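Local coordinates for putative riboflavin biosynthesis protein (Shewanella loihica, PDB 3KY8) that is a putative riboflavin biosynthesis protein, probably with 5-amino-6-(5-phosphoribosylamino)uracil reductase activity, at residues V53-V58 and V182-L187; D75-F80 and W84-P89. One frame throughout, in Å; residues are numbered along the deposited sequence.

Both interactions are surface contacts made mainly by apolar groups, with no hydrogen bond across either, but they hold different elements. Interaction 1 joins parts of the chain more than 120 residues apart: the approach to helix 57-63 and the hairpin turn between strands 173-183 and 187-194. Interaction 2 is local, tying the end of helix 71-77 to the loop leading into strand 90-93. Aliphatic branches do the touching in the first; in the second, a valine meets two aromatic rings and a proline. Their centres are about 22 Å apart, yet they touch through Phe57, whose CE2 lies 3.9 Å from Pro85 O and whose CZ packs near Tyr86.

Interaction 1 (V53-V58 and V182-L187)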
loop_
_atom_site.group_PDB
_atom_site.type_symbol
_atom_site.label_atom_id
_atom_site.label_comp_id
_atom_site.label_asym_id
_atom_site.label_seq_id
_atom_site.Cartn_x
_atom_site.Cartn_y
_atom_site.Cartn_z
ATOM N N VAL A 53 15.160 -15.011 -11.065
ATOM C CA VAL A 53 14.380 -15.742 -10.078
ATOM C C VAL A 53 12.887 -15.500 -10.303
ATOM O O VAL A 53 12.448 -14.367 -10.575
ATOM C CB VAL A 53 14.785 -15.363 -8.633
ATOM C CG1 VAL A 53 13.880 -16.067 -7.615
ATOM C CG2 VAL A 53 16.238 -15.713 -8.381
ATOM N N ASP A 54 12.120 -16.590 -10.248
ATOM C CA ASP A 54 10.676 -16.554 -10.441
ATOM C C ASP A 54 10.077 -16.249 -9.074
ATOM O O ASP A 54 10.508 -16.803 -8.059
ATOM C CB ASP A 54 10.154 -17.906 -10.972
ATOM C CG ASP A 54 8.639 -17.891 -11.214
ATOM O OD1 ASP A 54 8.177 -17.211 -12.170
ATOM O OD2 ASP A 54 7.910 -18.540 -10.438
ATOM N N THR A 55 9.130 -15.330 -9.028
ATOM C CA THR A 55 8.463 -15.028 -7.787
ATOM C C THR A 55 6.955 -15.300 -7.831
ATOM O O THR A 55 6.200 -14.562 -7.225
ATOM C CB THR A 55 8.690 -13.548 -7.386
ATOM O OG1 THR A 55 8.279 -12.702 -8.461
ATOM C CG2 THR A 55 10.165 -13.310 -7.052
ATOM N N GLY A 56 6.536 -16.360 -8.533
ATOM C CA GLY A 56 5.165 -16.825 -8.502
ATOM C C GLY A 56 4.423 -16.911 -9.813
ATOM O O GLY A 56 3.385 -17.557 -9.848
ATOM N N PHE A 57 4.911 -16.259 -10.875
ATOM C CA PHE A 57 4.170 -16.172 -12.146
ATOM C C PHE A 57 3.944 -17.516 -12.874
ATOM O O PHE A 57 2.878 -17.763 -13.383
ATOM C CB PHE A 57 4.863 -15.224 -13.118
ATOM C CG PHE A 57 4.058 -14.949 -14.393
ATOM C CD1 PHE A 57 2.891 -14.202 -14.340
ATOM C CD2 PHE A 57 4.494 -15.426 -15.637
ATOM C CE1 PHE A 57 2.181 -13.938 -15.486
ATOM C CE2 PHE A 57 3.779 -15.185 -16.783
ATOM C CZ PHE A 57 2.614 -14.440 -16.713
ATOM N N VAL A 58 4.966 -18.356 -12.942
ATOM C CA VAL A 58 4.843 -19.620 -13.639
ATOM C C VAL A 58 3.769 -20.419 -12.950
ATOM O O VAL A 58 2.931 -20.997 -13.618
ATOM C CB VAL A 58 6.173 -20.441 -13.707
ATOM C CG1 VAL A 58 6.180 -21.350 -14.937
ATOM C CG2 VAL A 58 7.341 -19.537 -13.788
ATOM N N VAL A 182 10.089 -11.931 2.377
ATOM C CA VAL A 182 10.972 -11.115 1.582
ATOM C C VAL A 182 11.456 -12.003 0.423
ATOM O O VAL A 182 11.922 -13.111 0.651
ATOM C CB VAL A 182 12.152 -10.553 2.417
ATOM C CG1 VAL A 182 13.123 -9.754 1.534
ATOM C CG2 VAL A 182 11.621 -9.663 3.559
ATOM N N VAL A 183 11.305 -11.510 -0.811
ATOM C CA VAL A 183 11.769 -12.174 -2.029
ATOM C C VAL A 183 12.821 -11.254 -2.674
ATOM O O VAL A 183 12.753 -10.036 -2.545
ATOM C CB VAL A 183 10.600 -12.448 -3.002
ATOM C CG1 VAL A 183 9.632 -13.415 -2.405
ATOM C CG2 VAL A 183 9.833 -11.184 -3.321
ATOM N N LEU A 184 13.819 -11.834 -3.324
ATOM C CA LEU A 184 14.885 -11.056 -4.041
ATOM C C LEU A 184 15.611 -10.060 -3.147
ATOM O O LEU A 184 16.126 -9.039 -3.632
ATOM C CB LEU A 184 14.323 -10.314 -5.278
ATOM C CG LEU A 184 13.778 -11.203 -6.400
ATOM C CD1 LEU A 184 13.007 -10.434 -7.482
ATOM C CD2 LEU A 184 14.916 -11.956 -7.003
ATOM N N ASP A 185 15.626 -10.332 -1.844
ATOM C CA ASP A 185 16.250 -9.426 -0.863
ATOM C C ASP A 185 15.591 -8.075 -0.601
ATOM O O ASP A 185 15.705 -7.586 0.532
ATOM C CB ASP A 185 17.744 -9.190 -1.166
ATOM C CG ASP A 185 18.632 -10.302 -0.614
ATOM O OD1 ASP A 185 18.669 -10.453 0.645
ATOM O OD2 ASP A 185 19.287 -11.010 -1.434
ATOM N N SER A 186 14.935 -7.429 -1.563
ATOM C CA SER A 186 14.315 -6.153 -1.195
ATOM C C SER A 186 12.886 -5.983 -1.574
ATOM O O SER A 186 12.448 -4.855 -1.687
ATOM C CB SER A 186 15.128 -4.919 -1.689
ATOM O OG SER A 186 15.229 -3.882 -0.667
ATOM N N LEU A 187 12.143 -7.077 -1.738
ATOM C CA LEU A 187 10.721 -6.998 -2.040
ATOM C C LEU A 187 9.988 -7.759 -0.978
ATOM O O LEU A 187 10.503 -8.746 -0.447
ATOM C CB LEU A 187 10.417 -7.620 -3.407
ATOM C CG LEU A 187 11.171 -7.130 -4.632
ATOM C CD1 LEU A 187 10.651 -7.834 -5.882
ATOM C CD2 LEU A 187 11.065 -5.577 -4.709
#
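The torsions of Leu184 and Thr55 bring their methyls together, both side chains already leaving the backbone toward the other segment: Leu184 sets CG anti to its carbonyl carbon (chi1 -64°) and extends CD1 anti to CA (chi2 169°), while Thr55, with OG1 between the backbone N and the carbonyl carbon (chi1 55°), has its methyl CG2 anti to that carbon, turned toward the hairpin. The two side chains run at about a right angle, and Leu184 CD1 comes to 4.1 Å from Thr55 CG2. The leucine's other branch reaches Val53, with CD2 3.8 Å from Val53 CB, so its forked end serves two residues of the loop. Thr55 CG2 is shared in turn, lying 4.2 Å from Val183 CB. No hydrogen bond crosses between the two segments, so van der Waals packing holds them, with 150 Å² of buried surface, a modest patch.

Each segment is shaped by its own polar bonds. Asp54 turns away from the hairpin and accepts from Gly56 N at OD2 (3.2 Å), an Asx turn in which the donor comes from well above the carboxylate plane; its OD1 takes a weak bond from Val58 N. On the hairpin side, Val183 N to Leu187 O (2.9 Å) and Leu187 N to Val183 O (3.1 Å) close a three-residue turn, with Leu184 and Asp185 both at positive phi.

In the fold, the Asx turn leads into helix 57-63, with Gly56 at the N-cap. Thr55 O receives a hydrogen bond from Gln189 NE2 on strand 187-194, a second tie to the same hairpin. Strand 173-183 is an outermost strand of the sheet within the chain; beside the turn, Leu187 packs on strand 149-158, and Ser186 OG hydrogen-bonds to Val177 N of the second subunit.

Interaction 2 (D75-F80 and W84-P89); sequences DMVLSF and WPYSKP
The beta-alpha-beta crossover from strand 66-70 through helix 71-77 to its parallel neighbour, strand 90-93, contains this contact, in which the helix end packs against the returning loop. Val77, the last helical residue, is central. With CG1 anti to the backbone N (chi1 177°), that methyl approaches the Trp84 indole obliquely, at 3.8 Å from CZ3, and also meets Pro85 CD at 4.0 Å. Leu78, the first residue to leave the helix, adds a looser touch, its CD2 lying 4.3 Å from Trp84 CZ3.

The loop residues also pack on one another. One face of the Trp84 ring takes both Pro85 CD, 3.7 Å above its plane, and Tyr86 CD2, each offset toward the rim. Pro85 CG in turn lies over a face of the Tyr86 ring, so the proline touches both rings, in the corner where Tyr86 meets the indole face. Further out, Trp84 makes an edge-to-face pair with Tyr104, and Tyr86 packs on Leu67 and Met69 of strand 66-70. Val77 and Tyr86 reach toward each other from opposite directions, and the valine's second methyl, CG2, ends 4.0 Å from Tyr86 OH.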
loop_
_atom_site.group_PDB
_atom_site.type_symbol
_atom_site.label_atom_id
_atom_site.label_comp_id
_atom_site.label_asym_id
_atom_site.label_seq_id
_atom_site.Cartn_x
_atom_site.Cartn_y
_atom_site.Cartn_z
ATOM N N ASP A 75 -3.810 -2.655 -23.974
ATOM C CA ASP A 75 -3.157 -1.694 -24.881
ATOM C C ASP A 75 -1.665 -1.533 -24.582
ATOM O O ASP A 75 -0.883 -1.275 -25.508
ATOM C CB ASP A 75 -3.854 -0.306 -24.873
ATOM C CG ASP A 75 -5.256 -0.331 -25.472
ATOM O OD1 ASP A 75 -5.624 -1.329 -26.131
ATOM O OD2 ASP A 75 -6.013 0.649 -25.281
HETATM N N MSE A 76 -1.277 -1.683 -23.315
HETATM C CA MSE A 76 0.131 -1.632 -22.943
HETATM C C MSE A 76 0.864 -2.906 -23.210
HETATM O O MSE A 76 2.086 -2.889 -23.390
HETATM C CB MSE A 76 0.313 -1.275 -21.470
HETATM C CG MSE A 76 -0.176 0.117 -21.138
HETATM SE SE MSE A 76 0.800 1.529 -22.129
HETATM C CE MSE A 76 2.404 1.544 -21.040
ATOM N N VAL A 77 0.161 -4.026 -23.237
ATOM C CA VAL A 77 0.836 -5.310 -23.522
ATOM C C VAL A 77 0.940 -5.440 -25.036
ATOM O O VAL A 77 2.018 -5.722 -25.534
ATOM C CB VAL A 77 0.129 -6.564 -22.860
ATOM C CG1 VAL A 77 0.828 -7.854 -23.252
ATOM C CG2 VAL A 77 0.108 -6.452 -21.343
ATOM N N LEU A 78 -0.160 -5.231 -25.771
ATOM C CA LEU A 78 -0.122 -5.299 -27.230
ATOM C C LEU A 78 0.872 -4.275 -27.709
ATOM O O LEU A 78 0.821 -3.102 -27.310
ATOM C CB LEU A 78 -1.449 -4.942 -27.874
ATOM C CG LEU A 78 -2.690 -5.778 -27.697
ATOM C CD1 LEU A 78 -3.858 -4.926 -28.187
ATOM C CD2 LEU A 78 -2.597 -7.101 -28.445
ATOM N N SER A 79 1.785 -4.726 -28.561
ATOM C CA SER A 79 2.717 -3.852 -29.230
ATOM C C SER A 79 3.240 -4.593 -30.458
ATOM O O SER A 79 3.004 -5.806 -30.633
ATOM C CB SER A 79 3.831 -3.367 -28.269
ATOM O OG SER A 79 4.950 -4.232 -28.213
ATOM N N PHE A 80 3.878 -3.854 -31.349
ATOM C CA PHE A 80 4.504 -4.473 -32.507
ATOM C C PHE A 80 5.667 -5.376 -32.125
ATOM O O PHE A 80 5.896 -6.356 -32.795
ATOM C CB PHE A 80 5.068 -3.411 -33.438
ATOM C CG PHE A 80 4.043 -2.655 -34.178
ATOM C CD1 PHE A 80 3.176 -3.306 -35.040
ATOM C CD2 PHE A 80 3.952 -1.280 -34.033
ATOM C CE1 PHE A 80 2.230 -2.607 -35.738
ATOM C CE2 PHE A 80 3.004 -0.572 -34.728
ATOM C CZ PHE A 80 2.143 -1.227 -35.581
ATOM N N TRP A 84 3.924 -12.263 -26.617
ATOM C CA TRP A 84 2.750 -12.483 -25.786
ATOM C C TRP A 84 3.140 -13.347 -24.597
ATOM O O TRP A 84 3.700 -14.431 -24.776
ATOM C CB TRP A 84 1.679 -13.174 -26.606
ATOM C CG TRP A 84 0.363 -13.228 -25.954
ATOM C CD1 TRP A 84 -0.270 -14.332 -25.494
ATOM C CD2 TRP A 84 -0.488 -12.112 -25.652
ATOM N NE1 TRP A 84 -1.488 -13.986 -24.958
ATOM C CE2 TRP A 84 -1.647 -12.627 -25.056
ATOM C CE3 TRP A 84 -0.394 -10.736 -25.870
ATOM C CZ2 TRP A 84 -2.700 -11.819 -24.660
ATOM C CZ3 TRP A 84 -1.436 -9.932 -25.479
ATOM C CH2 TRP A 84 -2.576 -10.480 -24.869
ATOM N N PRO A 85 2.926 -12.848 -23.378
ATOM C CA PRO A 85 3.429 -13.585 -22.225
ATOM C C PRO A 85 2.520 -14.593 -21.571
ATOM O O PRO A 85 2.957 -15.235 -20.606
ATOM C CB PRO A 85 3.728 -12.477 -21.237
ATOM C CG PRO A 85 2.764 -11.432 -21.556
ATOM C CD PRO A 85 2.374 -11.545 -22.988
ATOM N N TYR A 86 1.288 -14.738 -22.074
ATOM C CA TYR A 86 0.256 -15.585 -21.429
ATOM C C TYR A 86 -0.059 -16.847 -22.178
ATOM O O TYR A 86 -0.349 -16.804 -23.373
ATOM C CB TYR A 86 -1.026 -14.822 -21.265
ATOM C CG TYR A 86 -0.814 -13.494 -20.665
ATOM C CD1 TYR A 86 -0.446 -13.357 -19.325
ATOM C CD2 TYR A 86 -0.971 -12.354 -21.438
ATOM C CE1 TYR A 86 -0.238 -12.115 -18.789
ATOM C CE2 TYR A 86 -0.767 -11.124 -20.926
ATOM C CZ TYR A 86 -0.396 -10.997 -19.605
ATOM O OH TYR A 86 -0.213 -9.729 -19.140
ATOM N N SER A 87 -0.013 -17.965 -21.450
ATOM C CA SER A 87 -0.299 -19.279 -21.970
ATOM C C SER A 87 -1.781 -19.664 -21.869
ATOM O O SER A 87 -2.163 -20.742 -22.337
ATOM C CB SER A 87 0.532 -20.306 -21.208
ATOM O OG SER A 87 0.148 -20.303 -19.850
ATOM N N LYS A 88 -2.605 -18.790 -21.283
ATOM C CA LYS A 88 -4.015 -19.065 -21.064
ATOM C C LYS A 88 -4.795 -17.922 -21.723
ATOM O O LYS A 88 -4.250 -16.851 -21.945
ATOM C CB LYS A 88 -4.336 -19.146 -19.548
ATOM C CG LYS A 88 -3.633 -20.265 -18.743
ATOM C CD LYS A 88 -4.016 -21.713 -19.173
ATOM C CE LYS A 88 -3.187 -22.743 -18.378
ATOM N NZ LYS A 88 -3.452 -22.817 -16.882
ATOM N N PRO A 89 -6.075 -18.134 -22.028
ATOM C CA PRO A 89 -6.838 -17.074 -22.670
ATOM C C PRO A 89 -6.944 -15.814 -21.839
ATOM O O PRO A 89 -7.052 -15.876 -20.605
ATOM C CB PRO A 89 -8.226 -17.685 -22.809
ATOM C CG PRO A 89 -8.035 -19.140 -22.634
ATOM C CD PRO A 89 -6.893 -19.324 -21.780
#